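Side-chain contacts in aclacinomycin-N/aclacinomycin-A oxidase (Streptomyces galilaeus, PDB 2IPI), which uses covalently bound FAD and molecular oxygen to oxidise the terminal sugar of aclacinomycins, turning aclacinomycin N into aclacinomycin A and then into aclacinomycin Y: residues Y397-G400 and G401-S405; E463-F466 and I467-D471; S482-W486 and Y487-Y491. All coordinates share one frame; numbering follows the deposited sequence.

Contact 1: residues Y397-G400 and G401-S405. With AKY (methyl (2S,4R)-2-ethyl-2,5,7-trihydroxy-6,11-dioxo-4-{[2,3,6-trideoxy-4-O-{2,6-dideoxy-4-O-[(2S,6S)-6-methyl-5-oxotetrahydro-2h -pyran-2-yl]-alpha-D-lyxo-hexopyranosyl}-3-(dimethylamino)-D-ribo-hexopyranosyl]oxy}-1,2,3,4,6,11-hexahydrotetracene-1-c arboxylate), chain E.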
loop_
_atom_site.group_PDB
_atom_site.type_symbol
_atom_site.label_atom_id
_atom_site.label_comp_id
_atom_site.label_asym_id
_atom_site.label_seq_id
_atom_site.Cartn_x
_atom_site.Cartn_y
_atom_site.Cartn_z
ATOM N N TYR A 397 -11.353 -4.384 -2.785
ATOM C CA TYR A 397 -10.401 -5.486 -2.830
ATOM C C TYR A 397 -10.798 -6.651 -1.938
ATOM O O TYR A 397 -11.085 -6.471 -0.754
ATOM C CB TYR A 397 -8.993 -5.010 -2.404
ATOM C CG TYR A 397 -8.524 -3.874 -3.274
ATOM C CD1 TYR A 397 -8.982 -2.564 -3.074
ATOM C CD2 TYR A 397 -7.634 -4.110 -4.303
ATOM C CE1 TYR A 397 -8.546 -1.534 -3.886
ATOM C CE2 TYR A 397 -7.196 -3.083 -5.116
ATOM C CZ TYR A 397 -7.655 -1.797 -4.907
ATOM O OH TYR A 397 -7.203 -0.784 -5.724
ATOM N N SER A 398 -10.806 -7.847 -2.521
ATOM C CA SER A 398 -10.920 -9.038 -1.686
ATOM C C SER A 398 -9.704 -9.013 -0.742
ATOM O O SER A 398 -8.619 -8.632 -1.204
ATOM C CB SER A 398 -10.998 -10.316 -2.503
ATOM O OG SER A 398 -9.809 -10.542 -3.245
ATOM N N TYR A 399 -9.901 -9.361 0.511
ATOM C CA TYR A 399 -8.871 -9.240 1.548
ATOM C C TYR A 399 -9.059 -10.319 2.603
ATOM O O TYR A 399 -9.782 -11.305 2.420
ATOM C CB TYR A 399 -8.908 -7.863 2.206
ATOM C CG TYR A 399 -7.607 -7.375 2.802
ATOM C CD1 TYR A 399 -7.560 -6.977 4.137
ATOM C CD2 TYR A 399 -6.424 -7.289 2.079
ATOM C CE1 TYR A 399 -6.391 -6.521 4.731
ATOM C CE2 TYR A 399 -5.250 -6.830 2.657
ATOM C CZ TYR A 399 -5.237 -6.446 3.981
ATOM O OH TYR A 399 -4.065 -5.992 4.550
ATOM N N GLY A 400 -8.386 -10.145 3.749
ATOM C CA GLY A 400 -8.539 -11.152 4.799
ATOM C C GLY A 400 -7.606 -12.320 4.542
ATOM O O GLY A 400 -6.424 -12.105 4.251
ATOM N N GLY A 401 -8.111 -13.550 4.625
ATOM C CA GLY A 401 -7.226 -14.677 4.321
ATOM C C GLY A 401 -6.257 -14.944 5.464
ATOM O O GLY A 401 -6.553 -14.862 6.660
ATOM N N LYS A 402 -5.035 -15.287 5.072
ATOM C CA LYS A 402 -3.937 -15.507 5.991
ATOM C C LYS A 402 -3.595 -14.241 6.775
ATOM O O LYS A 402 -3.045 -14.371 7.871
ATOM C CB LYS A 402 -2.733 -16.033 5.206
ATOM C CG LYS A 402 -1.506 -16.395 6.024
ATOM C CD LYS A 402 -1.482 -17.860 6.401
ATOM C CE LYS A 402 -1.127 -18.708 5.165
ATOM N NZ LYS A 402 -1.342 -20.155 5.497
ATOM N N VAL A 403 -3.841 -13.043 6.264
ATOM C CA VAL A 403 -3.516 -11.851 7.061
ATOM C C VAL A 403 -4.215 -11.887 8.411
ATOM O O VAL A 403 -3.729 -11.342 9.399
ATOM C CB VAL A 403 -3.896 -10.544 6.345
ATOM C CG1 VAL A 403 -5.398 -10.397 6.210
ATOM C CG2 VAL A 403 -3.324 -9.349 7.094
ATOM N N ASN A 404 -5.394 -12.520 8.444
ATOM C CA ASN A 404 -6.220 -12.492 9.639
ATOM C C ASN A 404 -5.840 -13.562 10.653
ATOM O O ASN A 404 -6.589 -13.816 11.592
ATOM C CB ASN A 404 -7.707 -12.666 9.251
ATOM C CG ASN A 404 -8.268 -11.411 8.621
ATOM O OD1 ASN A 404 -7.555 -10.454 8.322
ATOM N ND2 ASN A 404 -9.587 -11.395 8.409
ATOM N N SER A 405 -4.687 -14.165 10.440
ATOM C CA SER A 405 -4.206 -15.300 11.214
ATOM C C SER A 405 -3.182 -14.809 12.241
ATOM O O SER A 405 -2.924 -15.485 13.233
ATOM C CB SER A 405 -3.579 -16.384 10.345
ATOM O OG SER A 405 -4.270 -16.645 9.128
HETATM O O15 AKY E . -4.021 -0.861 -3.154
HETATM C C42 AKY E . -3.861 -0.313 -4.260
HETATM C C40 AKY E . -4.049 -1.196 -5.517
HETATM C C38 AKY E . -3.964 -0.481 -6.804
HETATM C C39 AKY E . -3.806 1.255 -4.476
HETATM C C41 AKY E . -4.417 2.311 -3.916
HETATM O O14 AKY E . -3.287 1.662 -5.721
HETATM C C37 AKY E . -3.930 1.007 -6.807
HETATM O O13 AKY E . -3.470 1.444 -8.060
HETATM C C35 AKY E . -4.107 2.572 -8.582
HETATM C C34 AKY E . -5.056 2.238 -9.738
HETATM C C36 AKY E . -5.638 0.939 -9.613
HETATM O O11 AKY E . -4.446 2.401 -11.129
HETATM C C33 AKY E . -3.120 3.676 -8.918
HETATM O O12 AKY E . -2.175 4.117 -7.813
HETATM C C32 AKY E . -2.545 3.558 -10.186
HETATM C C31 AKY E . -3.515 3.602 -11.204
HETATM O O7 AKY E . -7.269 6.386 -15.714
HETATM C C7 AKY E . -6.585 7.020 -16.797
HETATM C C8 AKY E . -6.047 5.990 -17.712
HETATM C C9 AKY E . -7.126 5.499 -18.643
HETATM O O9 AKY E . -8.212 5.174 -17.845
HETATM C C13 AKY E . -6.587 4.370 -19.445
HETATM C C14 AKY E . -6.234 3.301 -18.410
HETATM C C20 AKY E . -7.598 7.888 -17.471
HETATM C C19 AKY E . -8.088 7.672 -18.762
HETATM C C10 AKY E . -7.426 6.597 -19.590
HETATM C C11 AKY E . -8.991 8.565 -19.338
HETATM C C18 AKY E . -9.409 9.698 -18.640
HETATM C C17 AKY E . -8.924 9.933 -17.347
HETATM C C6 AKY E . -8.038 9.020 -16.786
HETATM O O6 AKY E . -7.548 9.221 -15.545
HETATM C C12 AKY E . -10.281 10.619 -19.263
HETATM O O3 AKY E . -10.735 10.423 -20.411
HETATM C C15 AKY E . -10.641 11.801 -18.570
HETATM C C1 AKY E . -11.444 12.744 -19.209
HETATM C C2 AKY E . -11.789 13.949 -18.595
HETATM C C3 AKY E . -11.316 14.186 -17.305
HETATM C C16 AKY E . -10.150 12.046 -17.268
HETATM C C5 AKY E . -9.289 11.110 -16.652
HETATM O O5 AKY E . -8.765 11.260 -15.531
HETATM C C4 AKY E . -10.513 13.253 -16.653
HETATM O O4 AKY E . -10.078 13.559 -15.404
HETATM O O18 AKY E . -4.296 4.805 -11.281
HETATM C C45 AKY E . -6.548 6.525 -14.482
HETATM C C43 AKY E . -6.148 7.204 -20.160
HETATM O O16 AKY E . -5.494 8.043 -19.530
HETATM O O17 AKY E . -5.705 6.853 -21.402
HETATM C C44 AKY E . -5.665 8.042 -22.201
HETATM O O19 AKY E . -5.204 6.122 -14.572
HETATM C C47 AKY E . -6.429 5.561 -12.149
HETATM N N11 AKY E . -6.564 6.447 -10.978
HETATM C C52 AKY E . -7.373 6.041 -9.880
HETATM C C51 AKY E . -5.453 7.265 -10.626
HETATM C C46 AKY E . -7.276 5.730 -13.404
HETATM C C48 AKY E . -5.090 4.899 -12.478
HETATM C C49 AKY E . -4.330 5.730 -13.498
HETATM C C50 AKY E . -3.172 6.633 -13.058
#
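Tyr399 and Val403 are brought together by two first torsions: chi1 of Tyr399, at -154°, carries CG to the far side of CB from the backbone N, and chi1 of Val403, at 68°, lodges CG1 between its own N and carbonyl carbon. They meet where strand 391-398, part of the large antiparallel sheet, runs out through Gly400 and Gly401 into the 3-10 turn at 402-403. The touch is light: CG1 of Val403 comes obliquely to within 4.3 Å of CE1 of Tyr399. The same tyrosine ring meets Tyr163 edge-to-face. Both glycines have positive phi, and this bend folds the chain back over Gly400. There the amide of Asn404 lies with one face over the glycine; its OD1 is 3.7 Å from CA of Gly400, and its ND2 bonds to Ser418 O, which fixes how the amide is turned. A backbone bond from Asn404 N to Gly401 O, at 3.2 Å, spans the turn. Ser405 locks the end of the turn: its backbone N and its OG approach Lys402 O from the same face of the carbonyl plane, OG at 2.9 Å. At the strand end of the segment, Tyr397, an active-site proton acceptor, points its phenol into the substrate pocket. Its neighbour Ser398 is pinned to the adjacent strand by a bond from Ser291 N to OG. The bound aclacinomycin presents the carbon next to the sugar ketone to this phenol, consistent with proton removal there in the second oxidation. Tyr397 OH lies 3.2 Å from AKY C40 and slightly farther, 3.4 Å, from C38, the next carbon of the sugar ring, bonded to C40.

Contact 2: residues E463-F466 and I467-D471; sequences EGTF and INYPD. With FAD (flavin-adenine dinucleotide), chain F.
Ile467 follows Phe466 into a type I beta turn that runs from Phe466 to Tyr469 in the berberine-like part of this flavoenzyme. The isoleucine side chain leaves the turn and packs on Tyr490 and Tyr491 of helix 486-491. Asn468 comes next, folded against the phenylalanine: its backbone N sits 3.8 Å above the centre of one face of the Phe466 ring. Its CB stands over the same face, directly above Phe466 CE2 at 3.3 Å. From there the amide, inclined 55° to the phenyl plane, reaches the ribityl chain of the flavin, with Asn468 ND2 3.1 Å from FAD O3'. Tyr469 closes the turn, its N donating to Phe466 O at 2.8 Å from above the carbonyl plane. The two rings then form a T-shaped pair, planes at 86° and centroids of Phe466 and Tyr469 4.8 Å apart. Phe466 supplies the edge and Tyr469 the face. Because CG of Phe466 is trans to its backbone N (chi1 -179°), both CB and CD2 lie over the tyrosine ring, CD2 almost above its centre. The far rim of the phenyl ring meets the flavin, CE2 of Phe466 being 3.4 Å from FAD O2, while Lys421 makes a cation-pi contact with the same ring. Behind the turn a water donates to Tyr469 O at 2.7 Å and also bonds to Thr465 OG1. Asp471 ends the segment in salt bridges to Lys362 and Lys364. Phe466 thus braces a catalytic tyrosine with its edge and the flavin-binding Asn468 with its face. Tyr469 OH hydrogen-bonds to the sugar ketone O15 of the bound aclacinomycin, a placement consistent with this proton acceptor taking the proton of the corresponding hydroxyl in the first oxidation.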
loop_
_atom_site.group_PDB
_atom_site.type_symbol
_atom_site.label_atom_id
_atom_site.label_comp_id
_atom_site.label_asym_id
_atom_site.label_seq_id
_atom_site.Cartn_x
_atom_site.Cartn_y
_atom_site.Cartn_z
ATOM N N GLU A 463 -12.226 -1.158 10.350
ATOM C CA GLU A 463 -10.977 -1.210 11.108
ATOM C C GLU A 463 -10.068 -0.049 10.725
ATOM O O GLU A 463 -8.836 -0.147 10.708
ATOM C CB GLU A 463 -10.263 -2.538 10.847
ATOM C CG GLU A 463 -10.587 -3.611 11.849
ATOM C CD GLU A 463 -9.606 -4.759 11.922
ATOM O OE1 GLU A 463 -9.132 -5.027 13.050
ATOM O OE2 GLU A 463 -9.308 -5.371 10.882
ATOM N N GLY A 464 -10.686 1.083 10.386
ATOM C CA GLY A 464 -9.921 2.286 10.099
ATOM C C GLY A 464 -9.443 2.342 8.670
ATOM O O GLY A 464 -10.076 1.860 7.726
ATOM N N THR A 465 -8.266 2.956 8.479
ATOM C CA THR A 465 -7.737 2.963 7.098
ATOM C C THR A 465 -6.268 2.561 7.112
ATOM O O THR A 465 -5.798 2.181 8.187
ATOM C CB THR A 465 -8.048 4.294 6.410
ATOM O OG1 THR A 465 -7.452 4.298 5.107
ATOM C CG2 THR A 465 -7.502 5.490 7.161
ATOM N N PHE A 466 -5.579 2.586 5.991
ATOM C CA PHE A 466 -4.264 2.003 5.725
ATOM C C PHE A 466 -3.162 3.033 5.640
ATOM O O PHE A 466 -3.320 3.984 4.873
ATOM C CB PHE A 466 -4.381 1.266 4.385
ATOM C CG PHE A 466 -3.172 0.544 3.845
ATOM C CD1 PHE A 466 -2.346 -0.196 4.674
ATOM C CD2 PHE A 466 -2.866 0.618 2.500
ATOM C CE1 PHE A 466 -1.244 -0.854 4.161
ATOM C CE2 PHE A 466 -1.771 -0.041 1.971
ATOM C CZ PHE A 466 -0.961 -0.785 2.805
ATOM N N ILE A 467 -2.046 2.913 6.357
ATOM C CA ILE A 467 -1.036 3.964 6.334
ATOM C C ILE A 467 -0.525 4.312 4.945
ATOM O O ILE A 467 -0.191 5.469 4.667
ATOM C CB ILE A 467 0.187 3.646 7.232
ATOM C CG1 ILE A 467 1.066 2.538 6.653
ATOM C CG2 ILE A 467 -0.234 3.341 8.649
ATOM C CD1 ILE A 467 1.159 1.317 7.518
ATOM N N ASN A 468 -0.452 3.372 4.001
ATOM C CA ASN A 468 0.060 3.690 2.672
ATOM C C ASN A 468 -0.968 4.405 1.807
ATOM O O ASN A 468 -0.771 4.666 0.610
ATOM C CB ASN A 468 0.515 2.395 1.987
ATOM C CG ASN A 468 1.978 2.084 2.236
ATOM O OD1 ASN A 468 2.657 2.695 3.063
ATOM N ND2 ASN A 468 2.460 1.106 1.475
ATOM N N TYR A 469 -2.083 4.739 2.432
ATOM C CA TYR A 469 -3.131 5.602 1.972
ATOM C C TYR A 469 -3.214 6.844 2.866
ATOM O O TYR A 469 -4.209 7.004 3.576
ATOM C CB TYR A 469 -4.493 4.915 2.012
ATOM C CG TYR A 469 -4.686 3.667 1.182
ATOM C CD1 TYR A 469 -5.851 2.931 1.362
ATOM C CD2 TYR A 469 -3.760 3.222 0.252
ATOM C CE1 TYR A 469 -6.099 1.778 0.641
ATOM C CE2 TYR A 469 -3.992 2.068 -0.482
ATOM C CZ TYR A 469 -5.159 1.359 -0.279
ATOM O OH TYR A 469 -5.421 0.210 -0.993
ATOM N N PRO A 470 -2.201 7.693 2.872
ATOM C CA PRO A 470 -2.269 8.897 3.714
ATOM C C PRO A 470 -3.406 9.813 3.261
ATOM O O PRO A 470 -3.568 9.937 2.045
ATOM C CB PRO A 470 -0.944 9.603 3.441
ATOM C CG PRO A 470 -0.618 9.143 2.045
ATOM C CD PRO A 470 -0.934 7.675 2.131
ATOM N N ASP A 471 -4.111 10.393 4.230
ATOM C CA ASP A 471 -5.154 11.376 3.934
ATOM C C ASP A 471 -5.108 12.493 4.990
ATOM O O ASP A 471 -5.537 12.289 6.117
ATOM C CB ASP A 471 -6.524 10.732 3.916
ATOM C CG ASP A 471 -7.648 11.712 3.626
ATOM O OD1 ASP A 471 -7.422 12.714 2.945
ATOM O OD2 ASP A 471 -8.774 11.473 4.115
HETATM P PA FAD F . 8.005 7.103 -1.730
HETATM O O1A FAD F . 7.345 8.314 -2.024
HETATM O O2A FAD F . 9.422 7.166 -2.085
HETATM O O5B FAD F . 7.834 6.716 -0.216
HETATM C C5B FAD F . 6.620 6.725 0.419
HETATM C C4B FAD F . 6.808 6.942 1.918
HETATM O O4B FAD F . 7.839 6.112 2.376
HETATM C C3B FAD F . 7.298 8.371 2.220
HETATM O O3B FAD F . 6.925 8.758 3.492
HETATM C C2B FAD F . 8.810 8.231 2.182
HETATM O O2B FAD F . 9.523 9.211 2.887
HETATM C C1B FAD F . 8.951 6.840 2.760
HETATM N N9A FAD F . 10.229 6.183 2.421
HETATM C C8A FAD F . 10.748 6.009 1.199
HETATM N N7A FAD F . 11.900 5.360 1.276
HETATM C C5A FAD F . 12.138 5.138 2.568
HETATM C C6A FAD F . 13.176 4.507 3.241
HETATM N N6A FAD F . 14.104 3.957 2.556
HETATM N N1A FAD F . 13.138 4.413 4.560
HETATM C C2A FAD F . 12.104 4.904 5.202
HETATM N N3A FAD F . 11.092 5.496 4.597
HETATM C C4A FAD F . 11.103 5.633 3.305
HETATM N N1 FAD F . 0.162 -0.318 -1.858
HETATM C C2 FAD F . -0.240 -1.572 -1.462
HETATM O O2 FAD F . -0.225 -1.930 -0.366
HETATM N N3 FAD F . -0.678 -2.438 -2.426
HETATM C C4 FAD F . -0.723 -2.091 -3.765
HETATM O O4 FAD F . -1.027 -2.921 -4.574
HETATM C C4X FAD F . -0.294 -0.820 -4.155
HETATM N N5 FAD F . -0.340 -0.411 -5.456
HETATM C C5X FAD F . 0.139 0.797 -5.843
HETATM C C6 FAD F . 0.167 1.153 -7.193
HETATM C C7 FAD F . 0.600 2.396 -7.555
HETATM C C7M FAD F . 0.709 2.666 -9.019
HETATM C C8 FAD F . 1.108 3.283 -6.601
HETATM C C8M FAD F . 1.867 4.510 -7.053
HETATM C C9 FAD F . 1.082 2.887 -5.283
HETATM C C9A FAD F . 0.579 1.679 -4.867
HETATM N N10 FAD F . 0.547 1.323 -3.532
HETATM C C10 FAD F . 0.157 0.065 -3.180
HETATM C "C1'" FAD F . 0.454 2.353 -2.453
HETATM C "C2'" FAD F . 1.786 2.849 -1.888
HETATM O "O2'" FAD F . 2.217 4.120 -2.248
HETATM C "C3'" FAD F . 2.937 1.888 -2.074
HETATM O "O3'" FAD F . 2.654 0.629 -1.546
HETATM C "C4'" FAD F . 4.165 2.650 -1.490
HETATM O "O4'" FAD F . 3.872 3.635 -0.583
HETATM C "C5'" FAD F . 5.160 3.290 -2.429
HETATM O "O5'" FAD F . 6.293 3.692 -1.734
HETATM P P FAD F . 7.402 4.402 -2.572
HETATM O O1P FAD F . 8.694 4.023 -2.126
HETATM O O2P FAD F . 7.170 4.108 -3.919
HETATM O O3P FAD F . 7.176 5.964 -2.462
HETATM O O HOH W 1 -6.914 6.774 3.879
#

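Contact 3: residues S482-W486 and Y487-Y491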
loop_
_atom_site.group_PDB
_atom_site.type_symbol
_atom_site.label_atom_id
_atom_site.label_comp_id
_atom_site.label_asym_id
_atom_site.label_seq_id
_atom_site.Cartn_x
_atom_site.Cartn_y
_atom_site.Cartn_z
ATOM N N SER A 482 -15.137 12.393 13.631
ATOM C CA SER A 482 -15.799 12.909 14.832
ATOM C C SER A 482 -15.378 12.202 16.117
ATOM O O SER A 482 -15.875 11.164 16.542
ATOM C CB SER A 482 -17.322 12.891 14.656
ATOM O OG SER A 482 -17.775 14.201 14.369
ATOM N N GLY A 483 -14.420 12.863 16.766
ATOM C CA GLY A 483 -13.941 12.479 18.065
ATOM C C GLY A 483 -12.725 11.584 18.030
ATOM O O GLY A 483 -12.002 11.531 19.024
ATOM N N VAL A 484 -12.506 10.898 16.913
ATOM C CA VAL A 484 -11.427 9.919 16.795
ATOM C C VAL A 484 -10.201 10.520 16.129
ATOM O O VAL A 484 -10.316 11.175 15.085
ATOM C CB VAL A 484 -11.930 8.698 16.007
ATOM C CG1 VAL A 484 -10.863 7.618 15.931
ATOM C CG2 VAL A 484 -13.203 8.164 16.664
ATOM N N PRO A 485 -9.028 10.311 16.717
ATOM C CA PRO A 485 -7.796 10.895 16.165
ATOM C C PRO A 485 -7.307 10.124 14.945
ATOM O O PRO A 485 -7.726 8.977 14.746
ATOM C CB PRO A 485 -6.795 10.756 17.308
ATOM C CG PRO A 485 -7.385 9.817 18.292
ATOM C CD PRO A 485 -8.794 9.507 17.923
ATOM N N TRP A 486 -6.438 10.740 14.143
ATOM C CA TRP A 486 -5.940 10.071 12.946
ATOM C C TRP A 486 -5.179 8.793 13.279
ATOM O O TRP A 486 -5.154 7.826 12.511
ATOM C CB TRP A 486 -5.036 11.031 12.149
ATOM C CG TRP A 486 -3.794 11.342 12.941
ATOM C CD1 TRP A 486 -3.621 12.234 13.966
ATOM C CD2 TRP A 486 -2.527 10.704 12.738
ATOM N NE1 TRP A 486 -2.318 12.196 14.413
ATOM C CE2 TRP A 486 -1.631 11.260 13.666
ATOM C CE3 TRP A 486 -2.077 9.720 11.852
ATOM C CZ2 TRP A 486 -0.300 10.845 13.724
ATOM C CZ3 TRP A 486 -0.764 9.319 11.917
ATOM C CH2 TRP A 486 0.121 9.880 12.853
ATOM N N TYR A 487 -4.515 8.773 14.437
ATOM C CA TYR A 487 -3.638 7.632 14.728
ATOM C C TYR A 487 -4.441 6.418 15.171
ATOM O O TYR A 487 -4.048 5.268 14.931
ATOM C CB TYR A 487 -2.562 7.983 15.763
ATOM C CG TYR A 487 -3.024 8.679 17.015
ATOM C CD1 TYR A 487 -2.717 10.011 17.241
ATOM C CD2 TYR A 487 -3.773 8.010 17.979
ATOM C CE1 TYR A 487 -3.136 10.662 18.382
ATOM C CE2 TYR A 487 -4.191 8.661 19.124
ATOM C CZ TYR A 487 -3.872 9.985 19.327
ATOM O OH TYR A 487 -4.291 10.639 20.470
ATOM N N THR A 488 -5.581 6.631 15.819
ATOM C CA THR A 488 -6.531 5.549 16.073
ATOM C C THR A 488 -6.945 4.929 14.742
ATOM O O THR A 488 -6.998 3.721 14.562
ATOM C CB THR A 488 -7.768 6.074 16.821
ATOM O OG1 THR A 488 -7.332 6.577 18.103
ATOM C CG2 THR A 488 -8.796 4.979 17.065
ATOM N N LEU A 489 -7.229 5.832 13.795
ATOM C CA LEU A 489 -7.740 5.426 12.503
ATOM C C LEU A 489 -6.763 4.473 11.824
ATOM O O LEU A 489 -7.183 3.448 11.306
ATOM C CB LEU A 489 -8.002 6.632 11.600
ATOM C CG LEU A 489 -9.171 7.548 11.967
ATOM C CD1 LEU A 489 -9.444 8.509 10.817
ATOM C CD2 LEU A 489 -10.433 6.766 12.301
ATOM N N TYR A 490 -5.474 4.837 11.848
ATOM C CA TYR A 490 -4.506 4.037 11.090
ATOM C C TYR A 490 -3.915 2.869 11.866
ATOM O O TYR A 490 -3.530 1.849 11.275
ATOM C CB TYR A 490 -3.379 4.961 10.620
ATOM C CG TYR A 490 -3.645 5.770 9.384
ATOM C CD1 TYR A 490 -3.543 7.158 9.422
ATOM C CD2 TYR A 490 -4.007 5.212 8.163
ATOM C CE1 TYR A 490 -3.778 7.950 8.308
ATOM C CE2 TYR A 490 -4.244 5.990 7.041
ATOM C CZ TYR A 490 -4.135 7.358 7.110
ATOM O OH TYR A 490 -4.368 8.150 5.995
ATOM N N TYR A 491 -3.746 2.959 13.179
ATOM C CA TYR A 491 -2.994 1.950 13.913
ATOM C C TYR A 491 -3.754 1.302 15.061
ATOM O O TYR A 491 -3.178 0.412 15.715
ATOM C CB TYR A 491 -1.738 2.599 14.535
ATOM C CG TYR A 491 -0.815 3.351 13.627
ATOM C CD1 TYR A 491 -0.034 2.695 12.672
ATOM C CD2 TYR A 491 -0.692 4.726 13.700
ATOM C CE1 TYR A 491 0.821 3.407 11.840
ATOM C CE2 TYR A 491 0.149 5.440 12.881
ATOM C CZ TYR A 491 0.908 4.773 11.949
ATOM O OH TYR A 491 1.731 5.527 11.158
#
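Pro485 holds the N-cap position of helix 486-491, its O accepting a weak bond from Leu489 N at 3.3 Å while Trp486 O takes Tyr490 N at 3.1 Å, so two backbone bonds, the first of them weak, open the helix. Around this helix start the side chains of 485-487 pack on one another. CB of Pro485 lies over the face of Tyr487 in a CH-pi contact, 3.7 Å from the ring centroid. Tyr487 in turn lies against Trp486: its CB sits over the indole, 4.0 Å from the centroid of the six-membered ring of Trp486. The phenol's edge faces the indole's five-membered ring, with the planes of Tyr487 and Trp486 at 73°. Trp486 and Tyr487 both have CG in the crowded position between N and carbonyl carbon (chi1 66° and 49°), which folds the indole back over the following residue. The rim of the indole meets the next turn, CE3 of Trp486 lying 3.8 Å from CD1 of Tyr490, each atom at the other ring's edge. Tyr487 also stacks on Tyr495, beyond the helix, and Tyr491 bonds through OH to Gly214 O. On another flank Val484, just before the cap, packs on Thr488 and Leu489. Its CG1 comes to 3.5 Å from Thr488 CG2 and 3.8 Å from Leu489 CD2.

Contacts 2 and 3 touch directly, their centres about 10 Å apart: Tyr490 OH of the helix bonds to Tyr469 O at 2.7 Å, and Thr465 N probably bonds to Leu489 O at 3.1 Å. The helix start in 482-491 therefore backs the turn that presents Asn468 to the flavin and Tyr469 to the substrate. Contact 1 does not touch either, its centre lying about 16 Å from that of contact 2 and about 22 Å from that of contact 3. It nevertheless joins contact 2 at the active site, where the side chains of Tyr397 and Tyr469 approach to about 5 Å and both address the terminal sugar of the bound aclacinomycin.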